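Local coordinates for protein predicted acetyltransferase (Clostridium acetobutylicum, PDB 3MGD) that binds acetyl coenzyme A in a GNAT-type fold and probably transfers its acetyl group to an acceptor substrate, at residues A[17-20]-A[21-25]; A[92-95]-A[96-99]. All coordinates share one frame; numbering follows the deposited sequence.

Contact 1 of 2, residues A[17-20]-A[21-25]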
ATOM      1  N   SER A  17     -16.577  12.293  -9.645  1.00 20.51           N
ATOM      2  CA  SER A  17     -16.611  13.758  -9.530  1.00 21.10           C
ATOM      3  C   SER A  17     -16.147  14.237  -8.163  1.00 15.53           C
ATOM      4  O   SER A  17     -15.395  15.210  -8.055  1.00 17.80           O
ATOM      5  CB  SER A  17     -18.024  14.295  -9.795  1.00 26.02           C
ATOM      6  OG  SER A  17     -18.370  14.122 -11.152  1.00 30.24           O
ATOM      7  N   ILE A  18     -16.612  13.568  -7.118  1.00 17.50           N
ATOM      8  CA  ILE A  18     -16.250  13.973  -5.763  1.00 17.16           C
ATOM      9  C   ILE A  18     -14.765  13.761  -5.514  1.00 21.26           C
ATOM     10  O   ILE A  18     -14.130  14.586  -4.855  1.00 17.23           O
ATOM     11  CB  ILE A  18     -17.051  13.221  -4.708  1.00 23.62           C
ATOM     12  CG1 ILE A  18     -18.547  13.468  -4.920  1.00 29.83           C
ATOM     13  CG2 ILE A  18     -16.604  13.647  -3.306  1.00 25.13           C
ATOM     14  CD1 ILE A  18     -19.439  12.577  -4.073  1.00 29.20           C
ATOM     15  N   ARG A  19     -14.198  12.670  -6.040  1.00 17.39           N
ATOM     16  CA  ARG A  19     -12.751  12.476  -5.883  1.00 15.31           C
ATOM     17  C   ARG A  19     -11.958  13.600  -6.546  1.00 18.99           C
ATOM     18  O   ARG A  19     -11.004  14.104  -5.973  1.00 17.71           O
ATOM     19  CB  ARG A  19     -12.266  11.099  -6.372  1.00 17.83           C
ATOM     20  CG  ARG A  19     -10.734  10.934  -6.250  1.00 16.78           C
ATOM     21  CD  ARG A  19     -10.233   9.469  -6.221  1.00 17.85           C
ATOM     22  NE  ARG A  19      -8.769   9.462  -6.273  1.00 14.11           N
ATOM     23  CZ  ARG A  19      -7.975   9.701  -5.229  1.00 14.81           C
ATOM     24  NH1 ARG A  19      -8.486   9.961  -4.026  1.00 15.84           N
ATOM     25  NH2 ARG A  19      -6.660   9.716  -5.395  1.00 16.60           N
ATOM     26  N   LYS A  20     -12.323  13.993  -7.762  1.00 16.94           N
ATOM     27  CA  LYS A  20     -11.628  15.117  -8.392  1.00 17.16           C
ATOM     28  C   LYS A  20     -11.765  16.392  -7.559  1.00 17.30           C
ATOM     29  O   LYS A  20     -10.797  17.135  -7.364  1.00 20.56           O
ATOM     30  CB  LYS A  20     -12.137  15.357  -9.820  1.00 17.25           C
ATOM     31  CG  LYS A  20     -11.809  14.246 -10.811  1.00 23.88           C
ATOM     32  CD  LYS A  20     -12.153  14.623 -12.257  1.00 28.26           C
ATOM     33  CE  LYS A  20     -13.634  14.774 -12.465  1.00 27.97           C
ATOM     34  NZ  LYS A  20     -14.002  14.916 -13.927  1.00 20.93           N
ATOM     35  N   ARG A  21     -12.974  16.632  -7.073  0.50 19.41           N
ATOM     36  CA  ARG A  21     -13.260  17.808  -6.269  0.50 19.63           C
ATOM     37  C   ARG A  21     -12.386  17.828  -5.017  0.50 20.91           C
ATOM     38  O   ARG A  21     -11.844  18.864  -4.638  0.50 18.82           O
ATOM     39  CB  ARG A  21     -14.728  17.786  -5.884  0.50 20.44           C
ATOM     40  CG  ARG A  21     -15.258  19.091  -5.364  0.50 21.40           C
ATOM     41  CD  ARG A  21     -16.757  19.063  -5.470  0.50 24.43           C
ATOM     42  NE  ARG A  21     -17.381  19.621  -4.285  0.50 29.16           N
ATOM     43  CZ  ARG A  21     -18.516  19.168  -3.770  0.50 22.93           C
ATOM     44  NH1 ARG A  21     -19.152  18.143  -4.333  0.50 22.03           N
ATOM     45  NH2 ARG A  21     -18.997  19.734  -2.686  0.50  8.89           N
ATOM     46  N   GLN A  22     -12.255  16.660  -4.391  1.00 19.04           N
ATOM     47  CA  GLN A  22     -11.435  16.477  -3.200  1.00 20.21           C
ATOM     48  C   GLN A  22      -9.969  16.783  -3.470  1.00 15.02           C
ATOM     49  O   GLN A  22      -9.335  17.523  -2.733  1.00 19.82           O
ATOM     50  CB  GLN A  22     -11.580  15.035  -2.730  1.00 16.10           C
ATOM     51  CG  GLN A  22     -10.683  14.663  -1.564  1.00 17.82           C
ATOM     52  CD  GLN A  22     -10.500  13.172  -1.506  1.00 20.17           C
ATOM     53  OE1 GLN A  22     -11.420  12.418  -1.848  1.00 20.25           O
ATOM     54  NE2 GLN A  22      -9.320  12.725  -1.052  1.00 16.75           N
ATOM     55  N   LEU A  23      -9.434  16.223  -4.547  1.00 16.41           N
ATOM     56  CA  LEU A  23      -8.025  16.398  -4.859  1.00 13.55           C
ATOM     57  C   LEU A  23      -7.729  17.857  -5.170  1.00 14.64           C
ATOM     58  O   LEU A  23      -6.693  18.390  -4.793  1.00 16.17           O
ATOM     59  CB  LEU A  23      -7.646  15.530  -6.054  1.00 14.22           C
ATOM     60  CG  LEU A  23      -7.735  14.014  -5.852  1.00 22.43           C
ATOM     61  CD1 LEU A  23      -7.504  13.316  -7.172  1.00 20.85           C
ATOM     62  CD2 LEU A  23      -6.729  13.517  -4.784  1.00 23.74           C
ATOM     63  N   ILE A  24      -8.643  18.509  -5.879  1.00 15.39           N
ATOM     64  CA  ILE A  24      -8.430  19.902  -6.214  1.00 15.70           C
ATOM     65  C   ILE A  24      -8.471  20.758  -4.952  1.00 20.74           C
ATOM     66  O   ILE A  24      -7.662  21.657  -4.794  1.00 20.39           O
ATOM     67  CB  ILE A  24      -9.446  20.366  -7.268  1.00 15.94           C
ATOM     68  CG1 ILE A  24      -9.105  19.705  -8.606  1.00 14.86           C
ATOM     69  CG2 ILE A  24      -9.433  21.884  -7.409  1.00 20.33           C
ATOM     70  CD1 ILE A  24     -10.241  19.790  -9.637  1.00 22.06           C
ATOM     71  N   ASP A  25      -9.412  20.463  -4.063  1.00 22.51           N
ATOM     72  CA  ASP A  25      -9.474  21.073  -2.728  1.00 23.06           C
ATOM     73  C   ASP A  25      -8.143  20.899  -1.970  1.00 24.87           C
ATOM     74  O   ASP A  25      -7.719  21.790  -1.225  1.00 25.46           O
ATOM     75  CB  ASP A  25     -10.623  20.421  -1.937  1.00 29.56           C
ATOM     76  CG  ASP A  25     -11.364  21.400  -1.041  1.00 42.68           C
ATOM     77  OD1 ASP A  25     -10.744  22.387  -0.584  1.00 43.85           O
ATOM     78  OD2 ASP A  25     -12.571  21.174  -0.783  1.00 38.93           O
TER
HETATM   79  O   HOH W   1      -7.408  10.330  -1.361  1.00 23.80           O
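Helix 12-25, the first helix of this GNAT fold, brings Arg19, Gln22 and Leu23 together along the side that borders the acetyl-CoA pocket and the subunit interface. Four successive i to i+4 backbone bonds carry the helix through the segment, among them Leu23 N to Arg19 O at 3.0 Å and Gln22 N to Ile18 O at 2.8 Å. Arg19 leaves the helix with CG anti to its own nitrogen (chi1 178°) and an extended chain, which lays the guanidinium alongside the side chains of the next turn. There Leu23 lies over one guanidinium face, with CD2 3.9 Å from NH2 of Arg19, a methyl against a flat cation. Gln22 reaches out beside it, its amide plane turned 79° from the guanidinium. NH1 of Arg19 and NE2 of Gln22 stay 4.1 Å apart, as suits two donors, and water 1 joins them by accepting from both: NH1 of Arg19 at 2.9 Å, in the guanidinium plane, and NE2 of Gln22 at 3.1 Å. The same NE2 also donates to Glu26, while NH2 of Arg19 is bound by the carbonyl of Pro75 of the second subunit. Lys20 instead pairs with Asp35. Ile18 settles on strands 61-72 and 83-92, Arg19 and Lys20 meet Leu38 of helix 35-47, and Tyr77 of the second subunit packs against Lys20 and Leu23.

Contact 2 of 2, residues A[92-95]-A[96-99]. With ACO (acetyl coenzyme *a), chain C.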
ATOM      1  N   THR A  92     -15.459  16.037   3.040  1.00 18.49           N
ATOM      2  CA  THR A  92     -16.665  16.588   3.625  1.00 17.15           C
ATOM      3  C   THR A  92     -16.909  17.974   2.999  1.00 22.70           C
ATOM      4  O   THR A  92     -15.978  18.778   2.885  1.00 21.73           O
ATOM      5  CB  THR A  92     -16.546  16.762   5.158  1.00 17.49           C
ATOM      6  OG1 THR A  92     -16.378  15.486   5.787  1.00 20.52           O
ATOM      7  CG2 THR A  92     -17.825  17.448   5.711  1.00 20.23           C
ATOM      8  N   GLU A  93     -18.151  18.235   2.593  1.00 20.51           N
ATOM      9  CA  GLU A  93     -18.555  19.539   2.068  1.00 24.65           C
ATOM     10  C   GLU A  93     -18.074  20.622   3.027  1.00 23.80           C
ATOM     11  O   GLU A  93     -18.266  20.495   4.237  1.00 25.55           O
ATOM     12  CB  GLU A  93     -20.087  19.587   1.947  1.00 32.18           C
ATOM     13  CG  GLU A  93     -20.639  20.878   1.368  1.00 39.99           C
ATOM     14  CD  GLU A  93     -20.279  21.061  -0.097  1.00 37.63           C
ATOM     15  OE1 GLU A  93     -20.484  20.114  -0.885  1.00 30.05           O
ATOM     16  OE2 GLU A  93     -19.797  22.153  -0.458  1.00 36.90           O
ATOM     17  N   PRO A  94     -17.418  21.679   2.503  1.00 23.34           N
ATOM     18  CA  PRO A  94     -16.826  22.689   3.388  1.00 25.08           C
ATOM     19  C   PRO A  94     -17.765  23.283   4.444  1.00 21.66           C
ATOM     20  O   PRO A  94     -17.356  23.395   5.596  1.00 22.41           O
ATOM     21  CB  PRO A  94     -16.324  23.754   2.412  1.00 26.48           C
ATOM     22  CG  PRO A  94     -15.940  22.944   1.200  1.00 27.71           C
ATOM     23  CD  PRO A  94     -17.001  21.869   1.104  1.00 23.16           C
ATOM     24  N   THR A  95     -18.991  23.644   4.078  1.00 27.62           N
ATOM     25  CA  THR A  95     -19.903  24.222   5.058  1.00 31.01           C
ATOM     26  C   THR A  95     -20.345  23.200   6.107  1.00 30.69           C
ATOM     27  O   THR A  95     -20.942  23.564   7.119  1.00 28.61           O
ATOM     28  CB  THR A  95     -21.138  24.866   4.391  1.00 32.22           C
ATOM     29  OG1 THR A  95     -21.847  23.876   3.647  1.00 31.83           O
ATOM     30  CG2 THR A  95     -20.710  25.997   3.445  1.00 35.47           C
ATOM     31  N   SER A  96     -20.042  21.922   5.871  1.00 25.24           N
ATOM     32  CA  SER A  96     -20.396  20.863   6.810  1.00 24.76           C
ATOM     33  C   SER A  96     -19.209  20.385   7.659  1.00 21.90           C
ATOM     34  O   SER A  96     -19.359  19.498   8.494  1.00 19.76           O
ATOM     35  CB  SER A  96     -20.985  19.657   6.064  1.00 26.22           C
ATOM     36  OG  SER A  96     -22.300  19.907   5.605  1.00 24.91           O
ATOM     37  N   ARG A  97     -18.035  20.966   7.442  1.00 20.36           N
ATOM     38  CA  ARG A  97     -16.849  20.553   8.186  1.00 25.48           C
ATOM     39  C   ARG A  97     -16.884  20.931   9.667  1.00 23.79           C
ATOM     40  O   ARG A  97     -17.647  21.806  10.073  1.00 22.22           O
ATOM     41  CB  ARG A  97     -15.601  21.112   7.505  1.00 19.61           C
ATOM     42  CG  ARG A  97     -15.331  20.417   6.184  1.00 23.49           C
ATOM     43  CD  ARG A  97     -14.208  21.059   5.375  1.00 23.17           C
ATOM     44  NE  ARG A  97     -14.243  20.536   4.009  1.00 26.29           N
ATOM     45  CZ  ARG A  97     -13.469  20.943   3.012  1.00 22.16           C
ATOM     46  NH1 ARG A  97     -12.569  21.893   3.214  1.00 26.43           N
ATOM     47  NH2 ARG A  97     -13.595  20.390   1.813  1.00 20.25           N
ATOM     48  N   GLY A  98     -16.061  20.263  10.469  1.00 24.54           N
ATOM     49  CA  GLY A  98     -15.985  20.535  11.899  1.00 21.80           C
ATOM     50  C   GLY A  98     -17.168  20.062  12.730  1.00 26.67           C
ATOM     51  O   GLY A  98     -17.347  20.499  13.870  1.00 31.24           O
ATOM     52  N   ASN A  99     -17.986  19.180  12.160  1.00 22.87           N
ATOM     53  CA  ASN A  99     -19.123  18.634  12.886  1.00 23.12           C
ATOM     54  C   ASN A  99     -18.904  17.174  13.289  1.00 31.99           C
ATOM     55  O   ASN A  99     -19.766  16.554  13.912  1.00 28.81           O
ATOM     56  CB  ASN A  99     -20.416  18.816  12.086  1.00 25.74           C
ATOM     57  CG  ASN A  99     -20.884  20.272  12.065  1.00 25.41           C
ATOM     58  OD1 ASN A  99     -21.027  20.892  13.112  1.00 31.98           O
ATOM     59  ND2 ASN A  99     -21.136  20.812  10.870  1.00 22.66           N
TER
HETATM   60  N1A ACO C 200     -16.092  18.172  19.564  1.00 52.99           N
HETATM   61  C2A ACO C 200     -15.111  19.146  19.354  1.00 52.46           C
HETATM   62  N3A ACO C 200     -14.510  19.288  18.081  1.00 46.69           N
HETATM   63  C4A ACO C 200     -14.919  18.412  16.996  1.00 43.40           C
HETATM   64  C5A ACO C 200     -15.924  17.414  17.208  1.00 46.17           C
HETATM   65  C6A ACO C 200     -16.511  17.275  18.460  1.00 46.44           C
HETATM   66  N6A ACO C 200     -17.528  16.264  18.669  1.00 41.70           N
HETATM   67  N7A ACO C 200     -16.130  16.704  15.975  1.00 44.63           N
HETATM   68  C8A ACO C 200     -15.277  17.250  15.027  1.00 37.09           C
HETATM   69  N9A ACO C 200     -14.499  18.303  15.660  1.00 33.93           N
HETATM   70  C1B ACO C 200     -13.587  19.178  14.944  1.00 32.88           C
HETATM   71  C2B ACO C 200     -12.230  18.478  15.129  1.00 41.54           C
HETATM   72  O2B ACO C 200     -11.699  18.227  16.389  1.00 43.47           O
HETATM   73  C3B ACO C 200     -11.385  19.163  14.078  1.00 45.79           C
HETATM   74  O3B ACO C 200     -10.737  20.369  14.411  1.00 47.88           O
HETATM   75  P3B ACO C 200      -9.241  20.433  14.956  1.00 73.19           P
HETATM   76  O7A ACO C 200      -9.068  21.799  15.705  1.00 49.13           O
HETATM   77  O8A ACO C 200      -8.249  20.358  13.776  1.00 69.14           O
HETATM   78  O9A ACO C 200      -8.974  19.288  15.910  1.00 73.23           O
HETATM   79  C4B ACO C 200     -12.407  19.214  12.890  1.00 22.40           C
HETATM   80  O4B ACO C 200     -13.688  19.520  13.553  1.00 29.07           O
HETATM   81  C5B ACO C 200     -12.451  18.196  11.768  1.00 23.96           C
HETATM   82  O5B ACO C 200     -12.976  16.965  12.200  1.00 24.05           O
HETATM   83  P1A ACO C 200     -14.211  16.311  11.463  1.00 22.49           P
HETATM   84  O1A ACO C 200     -15.483  17.166  11.582  1.00 24.05           O
HETATM   85  O2A ACO C 200     -14.388  14.904  12.028  1.00 22.11           O
HETATM   86  O3A ACO C 200     -13.763  16.206   9.954  1.00 24.10           O
HETATM   87  P2A ACO C 200     -14.532  16.883   8.734  1.00 21.90           P
HETATM   88  O4A ACO C 200     -14.486  18.447   8.780  1.00 23.29           O
HETATM   89  O5A ACO C 200     -15.924  16.331   8.597  1.00 18.78           O
HETATM   90  O6A ACO C 200     -13.793  16.382   7.436  1.00 23.56           O
HETATM   91  CBP ACO C 200     -11.861  16.360   5.963  1.00 19.69           C
HETATM   92  CCP ACO C 200     -12.394  16.394   7.388  1.00 18.72           C
HETATM   93  CDP ACO C 200     -10.358  16.136   5.967  1.00 15.32           C
HETATM   94  CEP ACO C 200     -12.574  15.265   5.241  1.00 20.30           C
HETATM   95  CAP ACO C 200     -12.161  17.744   5.297  1.00 27.02           C
HETATM   96  OAP ACO C 200     -11.496  18.787   5.927  1.00 25.36           O
HETATM   97  C9P ACO C 200     -12.020  17.772   3.795  1.00 22.45           C
HETATM   98  O9P ACO C 200     -12.874  17.307   3.039  1.00 18.40           O
HETATM   99  N8P ACO C 200     -10.822  18.395   3.274  1.00 20.05           N
HETATM  100  C7P ACO C 200     -10.555  18.410   1.836  1.00 16.18           C
HETATM  101  C6P ACO C 200     -10.324  17.045   1.300  1.00 18.88           C
HETATM  102  C5P ACO C 200      -9.327  16.285   2.146  1.00 20.10           C
HETATM  103  O5P ACO C 200      -8.286  16.824   2.525  1.00 24.11           O
HETATM  104  N4P ACO C 200      -9.665  14.955   2.524  1.00 17.61           N
HETATM  105  C3P ACO C 200      -8.696  14.063   3.113  1.00 16.76           C
HETATM  106  C2P ACO C 200      -7.712  13.419   2.171  1.00 20.40           C
HETATM  107  S1P ACO C 200      -6.651  12.216   2.934  1.00 19.98           S
HETATM  108  C   ACO C 200      -7.396  10.715   3.049  1.00 22.52           C
HETATM  109  O   ACO C 200      -8.526  10.564   2.609  1.00 20.04           O
HETATM  110  CH3 ACO C 200      -6.734   9.628   3.803  1.00 18.17           C
HETATM  111  O   HOH W   2     -20.832  23.384   9.787  1.00 51.12           O
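Beyond strand 83-92 the backbone curls into a short 3-10 turn, in which Ser96 N donates to Glu93 O at 2.8 Å and Arg97 N to Pro94 O at 3.1 Å. Arg97 then folds its side chain back across the turn. With CG anti to the carbonyl carbon (chi1 -71°) and the chain extended to NE, the guanidinium arrives at Thr92, whose carbonyl oxygen lies in its plane. NE of Arg97 donates to Thr92 O at 2.7 Å with an N-H...O angle of 159°; NH2 adds a weak bond to that oxygen and forms a salt bridge with Asp25. The flat cation is sandwiched: Pro94 covers one face, its CG 3.5 Å from NH2 of Arg97, and the pantetheine amide of acetyl-CoA covers the opposite one.

Backbone amides on both sides of the turn hold the cofactor. Thr92 N binds the amide oxygen O9P at 2.9 Å in a nearly straight bond, and Gly98 N binds the pyrophosphate oxygen O4A at 2.9 Å, as expected of the GNAT pyrophosphate-binding loop. Water 2 accepts from Asn99 ND2 and donates to Thr95 O, linking the 3-10 turn to Asn99. Thr92 rests on Ile101 and Ala102 of helix 101-115 and on Ala64 of strand 61-72, while Ser96 touches Ile101 of that helix and Ile63 of that strand.

In the fold
Followed from the N terminus, the two contacts illustrate how a stretch of helix and a turn, each held by contacts between adjoining residues, can contribute to one cofactor site. Contact 1 comes first, within helix 12-25, and is complete before the chain runs through helix 35-47 and strands 51-58, 61-72 and 83-92. Contact 2 follows, closing the tight turn that leads from strand 83-92 toward helix 101-115. They are in series, neither nesting nor crossing, with centres about 15 Å apart. A salt bridge between Asp25 and Arg97 binds the C-terminal end of the helix to the turn. Gln22 of the helix touches acetyl-CoA, and Thr92 and Gly98 of the turn hydrogen-bond to it.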